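Local coordinates for hyaluronidase (Streptomyces koganeiensis, PDB 4UFQ) that degrades hyaluronan as a bacterial hyaluronidase, cleaving the glycosidic bonds of the polysaccharide, at the interface of chains A and B. Sequence-based numbering; all coordinates share one arbitrary frame. Chains: chain A/B, Hyaluronidase.

The interface of chains A and B. Residues chain A 38-41; chain B 26, 28-30.
A:Thr41 and B:Ala28 pair strand 40-44 of chain A with strand 28-32 of chain B in one parallel sheet that runs across the subunit boundary. The deposited assembly is a trimer, and interleaved strands of this kind are typical of the HylP-type hyaluronidases, whose trimeric beta-helix is built from strands of all three chains.

Backbone hydrogen bonds form a ladder. B:Ala28 N donates to A:Ala39 O at 3.1 Å, the most bent of the set at 141° at the hydrogen. A:Thr41 N donates a hydrogen bond to B:Ala28 O at 2.9 Å, and A:Thr41 O accepts from B:Leu30 N, also at 2.9 Å, nearly straight at 168°. A:Thr41 is thus bonded through both its amide and its carbonyl to residues flanking B:Phe29, as a parallel bridge requires.

Among side chains, the hydroxyl OG1 of A:Thr41 donates to the carboxylate oxygen OE2 of B:Glu26 at 2.6 Å, and OE2 accepts through its syn lone pair, on the side of OE1. The two side chains meet at about a right angle. B:Glu26 CG stands anti to the backbone N (chi1 173°), and the extended chain passes A:His38 O on its way to the hydroxyl. Shortening B:Glu26 to an alanine would probably leave the A:Thr41 hydroxyl without its carboxylate acceptor and open a gap beside A:His38 and A:Thr41.

Apolar contact is modest: A:Thr41 and B:Phe29 run alongside each other in the same direction, the threonine approaching the CD1/CE1 side of the phenyl ring obliquely from above its plane. There A:Thr41 CB stands 4.0 Å from B:Phe29 CD1, while the methyl CG2 lies 4.1 Å from CE1 of the same ring.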
loop_
_atom_site.group_PDB
_atom_site.type_symbol
_atom_site.label_atom_id
_atom_site.label_comp_id
_atom_site.label_asym_id
_atom_site.label_seq_id
_atom_site.Cartn_x
_atom_site.Cartn_y
_atom_site.Cartn_z
ATOM N N HIS A 38 -12.075 26.265 -1.569
ATOM C CA HIS A 38 -11.980 25.026 -2.343
ATOM C C HIS A 38 -12.785 25.203 -3.622
ATOM O O HIS A 38 -13.587 26.132 -3.719
ATOM C CB HIS A 38 -12.572 23.831 -1.588
ATOM C CG HIS A 38 -12.053 23.649 -0.195
ATOM N ND1 HIS A 38 -10.710 23.548 0.099
ATOM C CD2 HIS A 38 -12.706 23.508 0.982
ATOM C CE1 HIS A 38 -10.558 23.381 1.401
ATOM N NE2 HIS A 38 -11.753 23.346 1.958
ATOM N N ALA A 39 -12.616 24.310 -4.593
ATOM C CA ALA A 39 -13.451 24.368 -5.795
ATOM C C ALA A 39 -14.792 23.701 -5.546
ATOM O O ALA A 39 -15.831 24.147 -6.069
ATOM C CB ALA A 39 -12.749 23.743 -6.985
ATOM N N ALA A 40 -14.794 22.671 -4.712
ATOM C CA ALA A 40 -16.030 21.970 -4.383
ATOM C C ALA A 40 -15.977 21.305 -3.017
ATOM O O ALA A 40 -14.962 20.714 -2.647
ATOM C CB ALA A 40 -16.334 20.927 -5.446
ATOM N N THR A 41 -17.084 21.388 -2.286
ATOM C CA THR A 41 -17.266 20.625 -1.058
ATOM C C THR A 41 -18.515 19.759 -1.180
ATOM O O THR A 41 -19.583 20.251 -1.572
ATOM C CB THR A 41 -17.374 21.554 0.178
ATOM O OG1 THR A 41 -16.140 22.271 0.347
ATOM C CG2 THR A 41 -17.667 20.768 1.445
ATOM N N GLU B 26 -16.099 29.446 -4.093
ATOM C CA GLU B 26 -16.183 28.003 -4.196
ATOM C C GLU B 26 -17.275 27.687 -5.209
ATOM O O GLU B 26 -18.409 28.147 -5.066
ATOM C CB GLU B 26 -16.502 27.361 -2.847
ATOM C CG GLU B 26 -16.764 25.858 -2.941
ATOM C CD GLU B 26 -16.864 25.200 -1.586
ATOM O OE1 GLU B 26 -17.612 25.716 -0.730
ATOM O OE2 GLU B 26 -16.185 24.169 -1.377
ATOM N N ALA B 28 -18.844 24.896 -5.974
ATOM C CA ALA B 28 -19.942 24.046 -5.523
ATOM C C ALA B 28 -19.889 23.694 -4.034
ATOM O O ALA B 28 -18.837 23.353 -3.497
ATOM C CB ALA B 28 -20.004 22.785 -6.360
ATOM N N PHE B 29 -21.044 23.787 -3.380
ATOM C CA PHE B 29 -21.221 23.329 -2.008
ATOM C C PHE B 29 -22.472 22.455 -1.959
ATOM O O PHE B 29 -23.588 22.947 -2.108
ATOM C CB PHE B 29 -21.337 24.512 -1.042
ATOM C CG PHE B 29 -21.522 24.105 0.396
ATOM C CD1 PHE B 29 -20.427 23.845 1.206
ATOM C CD2 PHE B 29 -22.791 23.983 0.937
ATOM C CE1 PHE B 29 -20.600 23.469 2.530
ATOM C CE2 PHE B 29 -22.969 23.609 2.253
ATOM C CZ PHE B 29 -21.870 23.346 3.051
ATOM N N LEU B 30 -22.280 21.155 -1.776
ATOM C CA LEU B 30 -23.377 20.203 -1.856
ATOM C C LEU B 30 -23.468 19.463 -0.544
ATOM O O LEU B 30 -22.632 18.591 -0.258
ATOM C CB LEU B 30 -23.154 19.233 -3.019
ATOM C CG LEU B 30 -23.003 19.909 -4.390
ATOM C CD1 LEU B 30 -22.438 18.936 -5.400
ATOM C CD2 LEU B 30 -24.336 20.456 -4.879
#